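Local coordinates for protein esterase Rv0045c (Mycobacterium tuberculosis, PDB 6WYN) that hydrolyses carboxylic esters as a monomeric serine esterase, with the strongest preference for short, straight-chain alkyl esters such as butanoates, at residues L132-L137 with A161-A166; G157-I162 with A260-D265; V172-L177 with H298-H303. All blocks are in the same frame, centred on the assembly; numbering follows the deposited sequence.

Interaction 1. Residues L132-L137 with A161-A166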
# COMPACT_ATOMS: atom_id res chain seq x y z
N LEU A 132 5.03 14.56 -1.10
CA LEU A 132 6.43 14.23 -1.54
C LEU A 132 6.38 12.91 -2.38
O LEU A 132 6.91 12.87 -3.53
CB LEU A 132 7.32 14.13 -0.28
CG LEU A 132 7.65 15.49 0.39
CD1 LEU A 132 8.41 15.44 1.76
CD2 LEU A 132 8.40 16.37 -0.59
N ASN A 133 5.65 11.91 -1.90
CA ASN A 133 5.48 10.59 -2.58
C ASN A 133 4.91 10.83 -3.94
O ASN A 133 5.47 10.31 -4.92
CB ASN A 133 4.55 9.62 -1.86
CG ASN A 133 5.12 9.19 -0.56
OD1 ASN A 133 6.30 9.40 -0.30
ND2 ASN A 133 4.27 8.63 0.29
N SER A 134 3.86 11.64 -4.02
CA SER A 134 3.17 11.99 -5.28
C SER A 134 4.13 12.71 -6.24
O SER A 134 4.08 12.47 -7.43
CB SER A 134 1.97 12.83 -4.96
OG SER A 134 1.14 12.96 -6.11
N GLU A 135 4.92 13.66 -5.77
CA GLU A 135 5.89 14.42 -6.63
C GLU A 135 6.90 13.44 -7.26
O GLU A 135 7.12 13.52 -8.43
CB GLU A 135 6.63 15.47 -5.80
CG GLU A 135 5.79 16.67 -5.43
CD GLU A 135 5.49 17.66 -6.56
OE1 GLU A 135 4.91 18.73 -6.25
OE2 GLU A 135 5.83 17.39 -7.74
N THR A 136 7.50 12.56 -6.49
CA THR A 136 8.42 11.52 -6.99
C THR A 136 7.68 10.61 -8.01
O THR A 136 8.20 10.35 -9.13
CB THR A 136 9.03 10.79 -5.80
OG1 THR A 136 9.55 11.73 -4.85
CG2 THR A 136 10.09 9.79 -6.23
N LEU A 137 6.44 10.18 -7.69
CA LEU A 137 5.77 9.08 -8.43
C LEU A 137 5.21 9.56 -9.74
O LEU A 137 5.22 8.76 -10.65
CB LEU A 137 4.67 8.43 -7.58
CG LEU A 137 5.15 7.42 -6.54
CD1 LEU A 137 4.10 7.21 -5.46
CD2 LEU A 137 5.46 6.12 -7.21
N ALA A 161 -2.48 8.61 -3.51
CA ALA A 161 -3.37 8.54 -4.68
C ALA A 161 -4.19 9.81 -4.79
O ALA A 161 -4.39 10.27 -5.91
CB ALA A 161 -4.26 7.33 -4.61
N ILE A 162 -4.69 10.32 -3.68
CA ILE A 162 -5.48 11.57 -3.71
C ILE A 162 -4.59 12.67 -4.32
O ILE A 162 -5.06 13.33 -5.22
CB ILE A 162 -5.98 11.94 -2.31
CG1 ILE A 162 -7.11 11.02 -1.88
CG2 ILE A 162 -6.41 13.41 -2.31
CD1 ILE A 162 -7.46 11.10 -0.42
N ARG A 163 -3.37 12.84 -3.82
CA ARG A 163 -2.47 13.91 -4.30
C ARG A 163 -2.17 13.69 -5.79
O ARG A 163 -2.35 14.66 -6.59
CB ARG A 163 -1.22 14.01 -3.43
CG ARG A 163 -0.39 15.23 -3.80
CD ARG A 163 -1.17 16.53 -4.10
NE ARG A 163 -0.30 17.58 -4.59
CZ ARG A 163 -0.70 18.80 -4.98
NH1 ARG A 163 0.20 19.67 -5.43
NH2 ARG A 163 -1.97 19.15 -4.94
N LEU A 164 -1.90 12.46 -6.21
CA LEU A 164 -1.73 12.17 -7.66
C LEU A 164 -2.96 12.61 -8.45
O LEU A 164 -2.80 13.22 -9.54
CB LEU A 164 -1.46 10.69 -7.88
CG LEU A 164 -0.08 10.21 -7.48
CD1 LEU A 164 -0.03 8.68 -7.43
CD2 LEU A 164 0.98 10.75 -8.46
N ALA A 165 -4.16 12.25 -8.01
CA ALA A 165 -5.41 12.55 -8.76
C ALA A 165 -5.54 14.07 -8.96
O ALA A 165 -6.13 14.50 -9.96
CB ALA A 165 -6.61 12.02 -8.02
N ALA A 166 -5.08 14.83 -7.97
CA ALA A 166 -5.19 16.30 -7.93
C ALA A 166 -4.17 16.89 -8.92
O ALA A 166 -4.57 17.72 -9.71
CB ALA A 166 -4.94 16.82 -6.54
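Ser134 and Leu164 carry most of this helix-helix contact, with the aliphatic start of Arg163 packed beside them. Ser134 points toward the other helix and is its closest point of approach: the CA atoms of Ser134 and Leu164 are 5.5 Å apart, while the axes of the two helical segments come within 8.6 Å at a crossing angle of -54°. A residue as small as serine suits so close a crossing. With OG anti to the backbone N (chi1 -168°), the hydroxyl leans over the opposite backbone between Arg163 and Leu164. Ser134 OG lies 3.1 Å from Leu164 N, a close approach but, with so poor an angle, not a hydrogen bond.

Leu164 reaches back along its CD2 branch. Its CB bond leaves to one side of the facing helix, yet Leu164 CD2 ends up 3.2 Å from Ser134 OG and 3.7 Å from Ser134 O, so one methyl meets both oxygens of the serine. The same methyl also meets Leu137 CB at 4.4 Å, one turn further along. On the other flank, Arg163 CG sits 3.6 Å from Ser134 CB. The arginine chain then bends at chi2 (41°) and carries its guanidinium off to Asp265, with which NH2 forms a salt bridge; only the CB and CG end of the residue packs on the serine.

In the fold, helix 130-144 lies here against helix 156-167, the helix that follows the nucleophile strand of the alpha/beta hydrolase domain. Ala161 and Ala165, turned away from Ser134, rest on Leu175 of strand 174-178, while Ile162 faces helix 260-268. Helix 156-167 thus packs between two helices and the sheet.

Interaction 2. Residues G157-I162 with A260-D265; sequences GGLTAI and AGLWDD
This is a buried, essentially aliphatic helix-helix contact in the alpha/beta hydrolase fold, between the helix that follows the nucleophile elbow and helix 260-268. Gly157 is the last glycine of what is, by sequence and family, the GxSxG elbow carrying Ser155, the inferred nucleophile, and segment 157-162 runs on from it as the first turns of helix 156-167. The two segment axes cross at 58° and come no nearer than 10.4 Å, a spacing that leaves room for full-sized aliphatic side chains in the interface. No hydrogen bond spans the contact.

Leu262 is the centre of the contact. Its CB bond leaves to the side, but with CG anti to the backbone N (chi1 -161°) the isobutyl end swings across to the other helix, where its two methyls divide the work. Leu262 CD2 goes to Leu159, sitting 3.8 Å from Leu159 CD1. The other methyl goes to Ile162, with 3.9 Å between Leu262 CD1 and Ile162 CG2. Both partners cross Leu262 at about a right angle, one methyl going to each of two residues one helical turn apart. Leu262 CD1 also lies 4.0 Å from the carbonyl oxygen Leu159 O.

Around this core, Leu159 also touches Val180 and Phe259 in loops and Leu185 of helix 182-200, which brings the packing close to the active site: its side chain is about 7 Å from that of Ser155 and about 9 Å from that of His188, a residue involved in substrate selectivity. Trp263, the next residue, starts away from the contact and packs on Glu291 and Arg295 of helix 286-295; Pro182 is touched by both it and Leu262.

At the far end Asp265, its carboxylate engaged by Arg163, joins with its methylene alone: Asp265 CB rests 4.1 Å from Ile162 CG2.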
# COMPACT_ATOMS: atom_id res chain seq x y z
N GLY A 157 -0.56 5.07 1.05
CA GLY A 157 -0.82 4.89 -0.38
C GLY A 157 -2.08 5.54 -0.87
O GLY A 157 -2.07 6.06 -1.99
N GLY A 158 -3.19 5.43 -0.11
CA GLY A 158 -4.46 6.06 -0.50
C GLY A 158 -4.37 7.59 -0.53
O GLY A 158 -4.94 8.21 -1.47
N LEU A 159 -3.69 8.20 0.43
CA LEU A 159 -3.51 9.68 0.46
C LEU A 159 -2.54 10.08 -0.67
O LEU A 159 -2.80 11.08 -1.36
CB LEU A 159 -3.02 10.11 1.85
CG LEU A 159 -3.90 9.67 3.02
CD1 LEU A 159 -3.54 10.43 4.27
CD2 LEU A 159 -5.37 9.88 2.70
N THR A 160 -1.55 9.23 -0.97
CA THR A 160 -0.65 9.46 -2.13
C THR A 160 -1.50 9.51 -3.39
O THR A 160 -1.32 10.41 -4.21
CB THR A 160 0.49 8.43 -2.17
OG1 THR A 160 1.16 8.57 -0.93
CG2 THR A 160 1.46 8.68 -3.31
N ALA A 161 -2.48 8.61 -3.51
CA ALA A 161 -3.37 8.54 -4.68
C ALA A 161 -4.19 9.81 -4.79
O ALA A 161 -4.39 10.27 -5.91
CB ALA A 161 -4.26 7.33 -4.61
N ILE A 162 -4.69 10.32 -3.68
CA ILE A 162 -5.48 11.57 -3.71
C ILE A 162 -4.59 12.67 -4.32
O ILE A 162 -5.06 13.33 -5.22
CB ILE A 162 -5.98 11.94 -2.31
CG1 ILE A 162 -7.11 11.02 -1.88
CG2 ILE A 162 -6.41 13.41 -2.31
CD1 ILE A 162 -7.46 11.10 -0.42
N ALA A 260 -4.81 19.73 5.54
CA ALA A 260 -5.63 20.86 5.06
C ALA A 260 -5.48 20.94 3.53
O ALA A 260 -6.54 20.94 2.85
CB ALA A 260 -5.19 22.16 5.72
N GLY A 261 -4.21 20.95 3.04
CA GLY A 261 -3.91 20.90 1.60
C GLY A 261 -4.50 19.65 0.97
O GLY A 261 -4.95 19.67 -0.17
N LEU A 262 -4.47 18.54 1.69
CA LEU A 262 -4.97 17.26 1.15
C LEU A 262 -6.51 17.31 1.02
O LEU A 262 -7.02 16.85 -0.03
CB LEU A 262 -4.48 16.16 2.09
CG LEU A 262 -4.48 14.76 1.50
CD1 LEU A 262 -3.71 14.69 0.19
CD2 LEU A 262 -3.91 13.81 2.54
N TRP A 263 -7.24 17.86 2.00
CA TRP A 263 -8.69 18.16 1.84
C TRP A 263 -8.97 19.15 0.70
O TRP A 263 -9.99 18.96 0.03
CB TRP A 263 -9.32 18.63 3.14
CG TRP A 263 -9.59 17.52 4.11
CD1 TRP A 263 -9.03 17.35 5.34
CD2 TRP A 263 -10.44 16.38 3.89
NE1 TRP A 263 -9.54 16.24 5.94
CE2 TRP A 263 -10.41 15.61 5.07
CE3 TRP A 263 -11.28 15.97 2.83
CZ2 TRP A 263 -11.11 14.42 5.20
CZ3 TRP A 263 -12.01 14.81 2.97
CH2 TRP A 263 -11.94 14.06 4.15
N ASP A 264 -8.10 20.13 0.42
CA ASP A 264 -8.30 21.00 -0.76
C ASP A 264 -8.21 20.17 -2.02
O ASP A 264 -8.99 20.45 -2.96
CB ASP A 264 -7.29 22.15 -0.83
CG ASP A 264 -7.55 23.15 0.27
OD1 ASP A 264 -8.73 23.29 0.66
OD2 ASP A 264 -6.58 23.69 0.77
N ASP A 265 -7.28 19.22 -2.06
CA ASP A 265 -7.14 18.28 -3.21
C ASP A 265 -8.42 17.46 -3.38
O ASP A 265 -8.86 17.37 -4.51
CB ASP A 265 -5.93 17.36 -3.08
CG ASP A 265 -4.61 18.09 -3.23
OD1 ASP A 265 -4.63 19.25 -3.76
OD2 ASP A 265 -3.60 17.51 -2.80

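Interaction 3. Residues V172-L177 with H298-H303; sequences VGELVL and HFRGVH
The guanidinium of Arg300 and the carboxylate of Glu174 lie almost in one plane, 3° apart, and meet edge to edge. Glu174 CD sits in the guanidinium plane, opposite the edge formed by NE and NH2. One face of the His298 ring carries Arg300 CG, 4.1 Å above it and offset toward the rim; the Phe299 ring has Gly301 N 3.7 Å above its centre.

Arg300 grips the carboxylate side-on, with one nitrogen for each oxygen. Arg300 NE donates to Glu174 OE2 at 2.6 Å, and Arg300 NH2 donates to Glu174 OE1 at 3.1 Å. Both bonds are nearly straight (166° and 168°) and both use syn lone pairs, which makes this a bidentate salt bridge, the NE side pulled in tighter than the other. Such a pairing fixes the rotation of both flat groups.

The reach comes from both chains. Arg300 is extended from CG to NE, whereas Glu174, its CG anti to the backbone N, bends at chi2 so that its carboxylate turns to the arginine. Buried Glu174 probably owes much of its charge balance to this more exposed partner.

In the central sheet of the alpha/beta hydrolase fold, strands 174-178 and 299-305 are not direct neighbours: strand 273-278 runs between them, and the nearest CA atoms, of Glu174 and His298, are 9.8 Å apart. The bridge spans that middle strand near its start, with Pro272 touching Glu174, His298 and Arg300. Strand 299-305 is the outermost strand on this side, while Phe299 packs on helix 286-295.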
# COMPACT_ATOMS: atom_id res chain seq x y z
N VAL A 172 -5.50 9.63 -13.59
CA VAL A 172 -6.37 8.94 -12.57
C VAL A 172 -7.83 9.13 -12.96
O VAL A 172 -8.34 10.25 -12.78
CB VAL A 172 -6.15 9.53 -11.16
CG1 VAL A 172 -6.99 8.81 -10.11
CG2 VAL A 172 -4.69 9.56 -10.75
N GLY A 173 -8.49 8.08 -13.44
CA GLY A 173 -9.93 8.12 -13.74
C GLY A 173 -10.75 7.88 -12.48
O GLY A 173 -11.84 8.48 -12.36
N GLU A 174 -10.23 7.06 -11.54
CA GLU A 174 -11.04 6.47 -10.44
C GLU A 174 -10.11 6.10 -9.27
O GLU A 174 -9.02 5.58 -9.55
CB GLU A 174 -11.75 5.31 -11.13
CG GLU A 174 -12.71 4.58 -10.28
CD GLU A 174 -14.15 5.00 -10.45
OE1 GLU A 174 -14.55 5.47 -11.56
OE2 GLU A 174 -14.88 4.83 -9.47
N LEU A 175 -10.48 6.45 -8.04
CA LEU A 175 -9.70 6.14 -6.82
C LEU A 175 -10.44 5.09 -6.00
O LEU A 175 -11.66 5.24 -5.75
CB LEU A 175 -9.50 7.37 -5.95
CG LEU A 175 -8.59 8.45 -6.51
CD1 LEU A 175 -8.82 9.78 -5.82
CD2 LEU A 175 -7.14 8.04 -6.38
N VAL A 176 -9.69 4.13 -5.48
CA VAL A 176 -10.17 3.22 -4.41
C VAL A 176 -9.23 3.42 -3.24
O VAL A 176 -8.02 3.14 -3.39
CB VAL A 176 -10.25 1.76 -4.88
CG1 VAL A 176 -10.76 0.89 -3.76
CG2 VAL A 176 -11.10 1.60 -6.14
N LEU A 177 -9.77 3.93 -2.13
CA LEU A 177 -9.06 4.16 -0.86
C LEU A 177 -9.27 2.94 0.02
O LEU A 177 -10.48 2.61 0.32
CB LEU A 177 -9.60 5.42 -0.17
CG LEU A 177 -9.40 6.74 -0.90
CD1 LEU A 177 -9.94 7.87 -0.05
CD2 LEU A 177 -7.93 7.02 -1.19
N HIS A 298 -17.41 13.22 -6.20
CA HIS A 298 -18.17 11.97 -6.47
C HIS A 298 -17.71 10.83 -5.56
O HIS A 298 -16.88 10.04 -5.95
CB HIS A 298 -18.16 11.62 -7.95
CG HIS A 298 -19.13 10.52 -8.32
ND1 HIS A 298 -19.18 9.96 -9.61
CD2 HIS A 298 -20.09 9.88 -7.61
CE1 HIS A 298 -20.11 9.02 -9.65
NE2 HIS A 298 -20.69 8.94 -8.43
N PHE A 299 -18.33 10.71 -4.40
CA PHE A 299 -18.16 9.55 -3.49
C PHE A 299 -19.11 8.44 -3.94
O PHE A 299 -20.33 8.70 -4.04
CB PHE A 299 -18.40 9.99 -2.05
CG PHE A 299 -18.14 8.93 -1.02
CD1 PHE A 299 -16.89 8.35 -0.90
CD2 PHE A 299 -19.14 8.52 -0.16
CE1 PHE A 299 -16.63 7.39 0.06
CE2 PHE A 299 -18.89 7.58 0.82
CZ PHE A 299 -17.63 7.02 0.94
N ARG A 300 -18.59 7.24 -4.20
CA ARG A 300 -19.37 6.08 -4.70
C ARG A 300 -19.85 5.20 -3.54
O ARG A 300 -20.61 4.25 -3.80
CB ARG A 300 -18.53 5.23 -5.65
CG ARG A 300 -18.23 5.90 -6.99
CD ARG A 300 -17.96 4.77 -7.96
NE ARG A 300 -17.46 5.11 -9.27
CZ ARG A 300 -18.19 5.66 -10.26
NH1 ARG A 300 -19.46 5.98 -10.06
NH2 ARG A 300 -17.63 5.92 -11.43
N GLY A 301 -19.40 5.48 -2.32
CA GLY A 301 -19.85 4.79 -1.11
C GLY A 301 -18.71 4.06 -0.45
O GLY A 301 -17.61 3.93 -1.06
N VAL A 302 -18.97 3.58 0.75
CA VAL A 302 -18.03 2.75 1.54
C VAL A 302 -18.50 1.30 1.47
O VAL A 302 -19.75 1.00 1.59
CB VAL A 302 -17.92 3.23 2.99
CG1 VAL A 302 -19.23 3.02 3.72
CG2 VAL A 302 -16.80 2.53 3.73
N HIS A 303 -17.54 0.40 1.26
CA HIS A 303 -17.75 -1.05 1.40
C HIS A 303 -17.11 -1.43 2.71
O HIS A 303 -15.92 -1.09 2.92
CB HIS A 303 -17.06 -1.82 0.29
CG HIS A 303 -17.51 -1.39 -1.03
ND1 HIS A 303 -18.34 -2.15 -1.77
CD2 HIS A 303 -17.30 -0.24 -1.71
CE1 HIS A 303 -18.62 -1.53 -2.87
NE2 HIS A 303 -17.96 -0.37 -2.89

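Interactions 1 and 2 belong to the buried interior and share helix 156-167, which meets a different helix in each. One is a close crossing through a serine, the other a wider one filled by leucine and isoleucine. A salt bridge between an arginine of the first and an aspartate of the second ties the two interfaces together. Interaction 3 lies further out, at the sheet margin, and works through charge: one bidentate ion pair in place of aliphatic packing. It is linked to the other two through strand 174-178, whose Leu175 and Leu177 pack against helix 156-167 on Ala161, Ala165 and Ile162.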